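Local coordinates for protein gamma-glutamyltranspeptidase (Klebsiella pneumoniae subsp. pneumoniae, PDB 5HFT) that converts oxamate to oxalate in the uric acid degradation pathway, as a member of the gamma-glutamyltransferase family, at residues A124-E136 and M244-R258. Residues are numbered along the deposited sequence; the frame is centred on the assembly and turned at random.
Sequences ALTVAGTVSGWVE and MPITLGDLQAHRARR
V127, in the loop leading into helix 130-144, meets a capping-box helix, 248-252, and the extended tail that follows it; this is buried packing within the gamma-glutamyltranspeptidase fold. The two branches of V127 divide the work. CG1, set anti to the backbone N (chi1 173°), makes a CH-pi contact over one face of the H254 imidazole, 4.2 Å from the ring centroid and 14° off its normal, and also reaches L251 CD2. CG2 turns instead to D250 CB and I246 CG2. S132 approaches the same imidazole at its edge, OG lying 3.2 Å from H254 CE1, while Y227 meets the ring with its plane tilted by about 20°. A256 CB sits 3.7 Å from S132 O and also nears E136 CB, one helical turn on from S132.

At the other end, I246 CD1 comes to 3.4 Å from A124 O and also touches T126 O. The ring of P245 packs by CG on L125 CB at 3.7 Å, and M244 SD rests beside A124 CB. The capping box joins T247 and D250: D250 N donates to T247 OG1 (3.3 Å), and D250 OD2 accepts T247 N on its anti side. S103 N gives that carboxylate oxygen a further bond, tying the helix start to a third loop.

E136 OE2 and R258 NH1 are paired as a salt bridge beside strand 93-97, but are modelled too close together, so the exact geometry is doubtful. Apolar and ring contacts thus dominate the interior, and the one salt bridge across the segments lies at the more exposed end, where solvent would probably moderate its strength.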
ATOM      1  N   ALA A 124      11.301 -14.919  -5.997  1.00 36.21           N
ATOM      2  CA  ALA A 124      10.367 -14.980  -4.881  1.00 35.93           C
ATOM      3  C   ALA A 124      11.101 -15.339  -3.591  1.00 42.23           C
ATOM      4  O   ALA A 124      10.778 -16.327  -2.921  1.00 41.20           O
ATOM      5  CB  ALA A 124       9.265 -15.990  -5.179  1.00 36.34           C
ATOM      6  N   LEU A 125      12.089 -14.494  -3.249  1.00 41.48           N
ATOM      7  CA  LEU A 125      13.079 -14.768  -2.212  1.00 38.88           C
ATOM      8  C   LEU A 125      12.783 -14.127  -0.845  1.00 47.66           C
ATOM      9  O   LEU A 125      13.344 -14.588   0.158  1.00 46.68           O
ATOM     10  CB  LEU A 125      14.468 -14.312  -2.690  1.00 41.31           C
ATOM     11  CG  LEU A 125      14.851 -12.827  -2.591  1.00 47.37           C
ATOM     12  CD1 LEU A 125      16.289 -12.605  -3.040  1.00 40.94           C
ATOM     13  CD2 LEU A 125      13.897 -11.915  -3.375  1.00 45.90           C
ATOM     14  N   THR A 126      11.940 -13.085  -0.753  1.00 46.83           N
ATOM     15  CA  THR A 126      11.583 -12.514   0.547  1.00 42.11           C
ATOM     16  C   THR A 126      10.195 -12.964   0.981  1.00 41.75           C
ATOM     17  O   THR A 126       9.341 -13.305   0.155  1.00 45.91           O
ATOM     18  CB  THR A 126      11.611 -10.987   0.560  1.00 40.85           C
ATOM     19  OG1 THR A 126      10.541 -10.494  -0.246  1.00 48.14           O
ATOM     20  CG2 THR A 126      12.942 -10.431   0.074  1.00 40.94           C
ATOM     21  N   VAL A 127       9.994 -12.972   2.299  1.00 34.45           N
ATOM     22  CA  VAL A 127       8.740 -13.398   2.920  1.00 36.69           C
ATOM     23  C   VAL A 127       7.620 -12.380   2.651  1.00 41.51           C
ATOM     24  O   VAL A 127       7.869 -11.198   2.385  1.00 44.16           O
ATOM     25  CB  VAL A 127       8.985 -13.590   4.431  1.00 43.35           C
ATOM     26  CG1 VAL A 127       7.689 -13.863   5.211  1.00 43.18           C
ATOM     27  CG2 VAL A 127      10.006 -14.680   4.667  1.00 38.76           C
ATOM     28  N   ALA A 128       6.372 -12.854   2.673  1.00 35.32           N
ATOM     29  CA  ALA A 128       5.202 -12.031   2.394  1.00 32.70           C
ATOM     30  C   ALA A 128       4.600 -11.513   3.701  1.00 40.37           C
ATOM     31  O   ALA A 128       4.210 -12.303   4.567  1.00 40.49           O
ATOM     32  CB  ALA A 128       4.177 -12.841   1.605  1.00 34.26           C
ATOM     33  N   GLY A 129       4.494 -10.193   3.837  1.00 37.56           N
ATOM     34  CA  GLY A 129       4.166  -9.627   5.131  1.00 35.52           C
ATOM     35  C   GLY A 129       2.747  -9.181   5.448  1.00 38.90           C
ATOM     36  O   GLY A 129       2.387  -9.177   6.631  1.00 36.84           O
ATOM     37  N   THR A 130       1.934  -8.805   4.442  1.00 38.65           N
ATOM     38  CA  THR A 130       0.648  -8.161   4.719  1.00 30.94           C
ATOM     39  C   THR A 130      -0.133  -8.896   5.785  1.00 34.36           C
ATOM     40  O   THR A 130      -0.672  -8.283   6.712  1.00 39.62           O
ATOM     41  CB  THR A 130      -0.252  -8.066   3.481  1.00 37.57           C
ATOM     42  OG1 THR A 130      -0.137  -9.223   2.625  1.00 35.36           O
ATOM     43  CG2 THR A 130      -0.048  -6.789   2.738  1.00 35.82           C
ATOM     44  N   VAL A 131      -0.221 -10.217   5.662  1.00 32.32           N
ATOM     45  CA  VAL A 131      -1.089 -10.956   6.566  1.00 33.57           C
ATOM     46  C   VAL A 131      -0.640 -10.743   7.994  1.00 36.55           C
ATOM     47  O   VAL A 131      -1.468 -10.584   8.898  1.00 37.05           O
ATOM     48  CB  VAL A 131      -1.120 -12.444   6.187  1.00 37.08           C
ATOM     49  CG1 VAL A 131      -2.066 -13.213   7.107  1.00 34.32           C
ATOM     50  CG2 VAL A 131      -1.547 -12.579   4.736  1.00 33.06           C
ATOM     51  N   SER A 132       0.679 -10.668   8.209  1.00 36.50           N
ATOM     52  CA  SER A 132       1.182 -10.268   9.522  1.00 40.52           C
ATOM     53  C   SER A 132       0.784  -8.830   9.864  1.00 40.69           C
ATOM     54  O   SER A 132       0.559  -8.512  11.034  1.00 41.38           O
ATOM     55  CB  SER A 132       2.704 -10.467   9.594  1.00 36.16           C
ATOM     56  OG  SER A 132       3.419  -9.545   8.793  1.00 34.25           O
ATOM     57  N   GLY A 133       0.635  -7.960   8.866  1.00 36.52           N
ATOM     58  CA  GLY A 133       0.114  -6.644   9.157  1.00 35.95           C
ATOM     59  C   GLY A 133      -1.328  -6.718   9.604  1.00 36.72           C
ATOM     60  O   GLY A 133      -1.725  -6.049  10.554  1.00 36.34           O
ATOM     61  N   TRP A 134      -2.125  -7.559   8.953  1.00 39.10           N
ATOM     62  CA  TRP A 134      -3.508  -7.693   9.394  1.00 40.47           C
ATOM     63  C   TRP A 134      -3.572  -8.221  10.822  1.00 38.53           C
ATOM     64  O   TRP A 134      -4.331  -7.697  11.642  1.00 43.54           O
ATOM     65  CB  TRP A 134      -4.298  -8.616   8.464  1.00 37.52           C
ATOM     66  CG  TRP A 134      -4.176  -8.343   6.989  1.00 33.07           C
ATOM     67  CD1 TRP A 134      -3.555  -7.284   6.374  1.00 34.71           C
ATOM     68  CD2 TRP A 134      -4.625  -9.200   5.948  1.00 29.73           C
ATOM     69  NE1 TRP A 134      -3.624  -7.421   5.005  1.00 30.89           N
ATOM     70  CE2 TRP A 134      -4.277  -8.594   4.722  1.00 33.58           C
ATOM     71  CE3 TRP A 134      -5.294 -10.424   5.930  1.00 29.88           C
ATOM     72  CZ2 TRP A 134      -4.586  -9.176   3.497  1.00 32.26           C
ATOM     73  CZ3 TRP A 134      -5.610 -10.988   4.715  1.00 30.42           C
ATOM     74  CH2 TRP A 134      -5.253 -10.370   3.520  1.00 27.36           C
ATOM     75  N   VAL A 135      -2.761  -9.233  11.152  1.00 44.60           N
ATOM     76  CA  VAL A 135      -2.854  -9.827  12.486  1.00 43.21           C
ATOM     77  C   VAL A 135      -2.445  -8.810  13.540  1.00 39.43           C
ATOM     78  O   VAL A 135      -3.071  -8.728  14.602  1.00 40.88           O
ATOM     79  CB  VAL A 135      -2.035 -11.138  12.598  1.00 41.34           C
ATOM     80  CG1 VAL A 135      -0.566 -10.919  12.402  1.00 40.17           C
ATOM     81  CG2 VAL A 135      -2.237 -11.776  13.960  1.00 36.67           C
ATOM     82  N   GLU A 136      -1.423  -7.991  13.249  1.00 42.36           N
ATOM     83  CA  GLU A 136      -0.960  -6.989  14.212  1.00 48.58           C
ATOM     84  C   GLU A 136      -1.958  -5.838  14.361  1.00 42.34           C
ATOM     85  O   GLU A 136      -2.278  -5.419  15.481  1.00 43.13           O
ATOM     86  CB  GLU A 136       0.413  -6.452  13.803  1.00 43.54           C
ATOM     87  CG  GLU A 136       0.787  -5.172  14.558  1.00 45.53           C
ATOM     88  CD  GLU A 136       1.626  -5.436  15.788  1.00 45.56           C
ATOM     89  OE1 GLU A 136       2.183  -6.553  15.881  1.00 54.60           O
ATOM     90  OE2 GLU A 136       1.744  -4.533  16.650  1.00 40.94           O
ATOM     91  N   MET A 244      12.113 -22.536  -4.032  1.00 44.56           N
ATOM     92  CA  MET A 244      12.137 -21.172  -3.539  1.00 45.26           C
ATOM     93  C   MET A 244      13.049 -21.072  -2.315  1.00 44.52           C
ATOM     94  O   MET A 244      13.017 -21.949  -1.446  1.00 47.67           O
ATOM     95  CB  MET A 244      10.728 -20.718  -3.166  1.00 47.16           C
ATOM     96  CG  MET A 244       9.974 -19.940  -4.232  1.00 38.73           C
ATOM     97  SD  MET A 244       8.578 -19.077  -3.458  1.00 48.37           S
ATOM     98  CE  MET A 244       7.416 -20.410  -3.358  1.00 42.83           C
ATOM     99  N   PRO A 245      13.855 -20.009  -2.202  1.00 40.65           N
ATOM    100  CA  PRO A 245      14.812 -19.912  -1.095  1.00 37.71           C
ATOM    101  C   PRO A 245      14.186 -19.535   0.240  1.00 42.07           C
ATOM    102  O   PRO A 245      14.741 -18.698   0.951  1.00 45.24           O
ATOM    103  CB  PRO A 245      15.780 -18.828  -1.582  1.00 34.64           C
ATOM    104  CG  PRO A 245      14.944 -17.953  -2.418  1.00 39.89           C
ATOM    105  CD  PRO A 245      13.907 -18.816  -3.068  1.00 40.85           C
ATOM    106  N   ILE A 246      13.042 -20.119   0.590  1.00 37.94           N
ATOM    107  CA  ILE A 246      12.309 -19.776   1.803  1.00 41.33           C
ATOM    108  C   ILE A 246      11.956 -21.057   2.545  1.00 41.12           C
ATOM    109  O   ILE A 246      11.650 -22.078   1.922  1.00 45.59           O
ATOM    110  CB  ILE A 246      11.024 -18.966   1.483  1.00 43.06           C
ATOM    111  CG1 ILE A 246      11.344 -17.744   0.636  1.00 40.89           C
ATOM    112  CG2 ILE A 246      10.277 -18.523   2.762  1.00 41.46           C
ATOM    113  CD1 ILE A 246      10.134 -16.869   0.401  1.00 37.56           C
ATOM    114  N   THR A 247      12.014 -21.011   3.875  1.00 43.88           N
ATOM    115  CA  THR A 247      11.737 -22.167   4.713  1.00 45.11           C
ATOM    116  C   THR A 247      10.553 -21.900   5.631  1.00 48.96           C
ATOM    117  O   THR A 247      10.104 -20.762   5.794  1.00 49.20           O
ATOM    118  CB  THR A 247      12.950 -22.558   5.562  1.00 50.25           C
ATOM    119  OG1 THR A 247      13.371 -21.431   6.340  1.00 53.52           O
ATOM    120  CG2 THR A 247      14.088 -23.045   4.689  1.00 45.69           C
ATOM    121  N   LEU A 248      10.027 -22.988   6.200  1.00 49.47           N
ATOM    122  CA  LEU A 248       9.009 -22.872   7.235  1.00 42.81           C
ATOM    123  C   LEU A 248       9.523 -22.070   8.411  1.00 49.70           C
ATOM    124  O   LEU A 248       8.771 -21.304   9.025  1.00 49.02           O
ATOM    125  CB  LEU A 248       8.578 -24.254   7.704  1.00 45.02           C
ATOM    126  CG  LEU A 248       7.481 -24.354   8.763  1.00 53.02           C
ATOM    127  CD1 LEU A 248       6.134 -23.700   8.346  1.00 43.87           C
ATOM    128  CD2 LEU A 248       7.303 -25.823   9.120  1.00 50.72           C
ATOM    129  N   GLY A 249      10.811 -22.216   8.729  1.00 53.83           N
ATOM    130  CA  GLY A 249      11.379 -21.414   9.798  1.00 45.04           C
ATOM    131  C   GLY A 249      11.247 -19.934   9.506  1.00 52.51           C
ATOM    132  O   GLY A 249      10.891 -19.144  10.388  1.00 48.48           O
ATOM    133  N   ASP A 250      11.454 -19.552   8.241  1.00 49.28           N
ATOM    134  CA  ASP A 250      11.364 -18.148   7.872  1.00 49.62           C
ATOM    135  C   ASP A 250       9.979 -17.589   8.184  1.00 47.28           C
ATOM    136  O   ASP A 250       9.863 -16.504   8.766  1.00 40.35           O
ATOM    137  CB  ASP A 250      11.697 -17.988   6.390  1.00 47.34           C
ATOM    138  CG  ASP A 250      13.174 -18.119   6.110  1.00 47.93           C
ATOM    139  OD1 ASP A 250      13.958 -17.571   6.913  1.00 53.19           O
ATOM    140  OD2 ASP A 250      13.556 -18.732   5.077  1.00 46.71           O
ATOM    141  N   LEU A 251       8.924 -18.350   7.862  1.00 45.79           N
ATOM    142  CA  LEU A 251       7.546 -17.929   8.135  1.00 43.34           C
ATOM    143  C   LEU A 251       7.287 -17.842   9.628  1.00 43.36           C
ATOM    144  O   LEU A 251       6.869 -16.799  10.138  1.00 45.78           O
ATOM    145  CB  LEU A 251       6.548 -18.896   7.494  1.00 37.63           C
ATOM    146  CG  LEU A 251       6.665 -18.988   5.977  1.00 38.94           C
ATOM    147  CD1 LEU A 251       5.778 -20.076   5.420  1.00 31.71           C
ATOM    148  CD2 LEU A 251       6.338 -17.627   5.386  1.00 38.94           C
ATOM    149  N   GLN A 252       7.519 -18.945  10.342  1.00 49.85           N
ATOM    150  CA  GLN A 252       7.262 -18.980  11.779  1.00 49.20           C
ATOM    151  C   GLN A 252       8.000 -17.866  12.526  1.00 46.65           C
ATOM    152  O   GLN A 252       7.457 -17.298  13.482  1.00 45.14           O
ATOM    153  CB  GLN A 252       7.658 -20.353  12.329  1.00 48.83           C
ATOM    154  N   ALA A 253       9.218 -17.506  12.081  1.00 41.00           N
ATOM    155  CA  ALA A 253      10.041 -16.491  12.747  1.00 41.74           C
ATOM    156  C   ALA A 253       9.620 -15.052  12.457  1.00 47.18           C
ATOM    157  O   ALA A 253      10.374 -14.136  12.820  1.00 50.43           O
ATOM    158  CB  ALA A 253      11.519 -16.648  12.372  1.00 35.02           C
ATOM    159  N   HIS A 254       8.501 -14.810  11.778  1.00 45.35           N
ATOM    160  CA  HIS A 254       8.258 -13.512  11.162  1.00 42.64           C
ATOM    161  C   HIS A 254       7.111 -12.779  11.838  1.00 43.14           C
ATOM    162  O   HIS A 254       6.009 -13.318  11.967  1.00 42.72           O
ATOM    163  CB  HIS A 254       7.977 -13.648   9.670  1.00 43.13           C
ATOM    164  CG  HIS A 254       7.640 -12.346   9.020  1.00 45.52           C
ATOM    165  ND1 HIS A 254       6.347 -11.887   8.890  1.00 38.53           N
ATOM    166  CD2 HIS A 254       8.437 -11.387   8.491  1.00 45.88           C
ATOM    167  CE1 HIS A 254       6.361 -10.708   8.297  1.00 40.20           C
ATOM    168  NE2 HIS A 254       7.617 -10.379   8.046  1.00 38.23           N
ATOM    169  N   ARG A 255       7.369 -11.541  12.247  1.00 48.85           N
ATOM    170  CA  ARG A 255       6.342 -10.660  12.795  1.00 44.79           C
ATOM    171  C   ARG A 255       6.355  -9.334  12.043  1.00 38.53           C
ATOM    172  O   ARG A 255       7.391  -8.901  11.529  1.00 41.96           O
ATOM    173  CB  ARG A 255       6.540 -10.406  14.322  1.00 40.89           C
ATOM    174  CG  ARG A 255       6.117 -11.553  15.248  1.00 47.43           C
ATOM    175  CD  ARG A 255       4.602 -11.467  15.591  1.00 47.87           C
ATOM    176  NE  ARG A 255       4.072 -12.731  16.125  1.00 51.81           N
ATOM    177  CZ  ARG A 255       2.774 -13.021  16.217  1.00 50.36           C
ATOM    178  NH1 ARG A 255       1.869 -12.149  15.799  1.00 46.70           N
ATOM    179  NH2 ARG A 255       2.369 -14.196  16.697  1.00 48.19           N
ATOM    180  N   ALA A 256       5.192  -8.703  11.939  1.00 39.94           N
ATOM    181  CA  ALA A 256       5.194  -7.319  11.481  1.00 42.09           C
ATOM    182  C   ALA A 256       5.977  -6.466  12.472  1.00 39.71           C
ATOM    183  O   ALA A 256       5.818  -6.601  13.690  1.00 36.63           O
ATOM    184  CB  ALA A 256       3.768  -6.786  11.335  1.00 39.12           C
ATOM    185  N   ARG A 257       6.803  -5.568  11.940  1.00 37.13           N
ATOM    186  CA  ARG A 257       7.575  -4.623  12.730  1.00 33.30           C
ATOM    187  C   ARG A 257       6.716  -3.425  13.120  1.00 36.98           C
ATOM    188  O   ARG A 257       5.627  -3.210  12.585  1.00 41.42           O
ATOM    189  CB  ARG A 257       8.789  -4.150  11.941  1.00 34.02           C
ATOM    190  CG  ARG A 257       9.767  -5.250  11.620  1.00 38.08           C
ATOM    191  CD  ARG A 257      10.510  -4.989  10.321  1.00 40.28           C
ATOM    192  NE  ARG A 257      10.929  -6.252   9.725  1.00 43.97           N
ATOM    193  CZ  ARG A 257      10.969  -6.488   8.416  1.00 52.63           C
ATOM    194  NH1 ARG A 257      10.605  -5.540   7.558  1.00 54.57           N
ATOM    195  NH2 ARG A 257      11.364  -7.675   7.959  1.00 51.91           N
ATOM    196  N   ARG A 258       7.182  -2.665  14.105  1.00 36.93           N
ATOM    197  CA  ARG A 258       6.493  -1.449  14.535  1.00 30.75           C
ATOM    198  C   ARG A 258       7.476  -0.309  14.702  1.00 30.70           C
ATOM    199  O   ARG A 258       7.744   0.127  15.823  1.00 35.71           O
ATOM    200  CB  ARG A 258       5.717  -1.677  15.829  1.00 27.98           C
ATOM    201  CG  ARG A 258       4.678  -2.767  15.700  1.00 37.37           C
ATOM    202  CD  ARG A 258       3.326  -2.155  15.485  1.00 34.15           C
ATOM    203  NE  ARG A 258       3.098  -1.142  16.496  1.00 31.60           N
ATOM    204  CZ  ARG A 258       2.381  -1.340  17.590  1.00 34.22           C
ATOM    205  NH1 ARG A 258       1.812  -2.524  17.812  1.00 27.86           N
ATOM    206  NH2 ARG A 258       2.250  -0.348  18.464  1.00 39.35           N
TER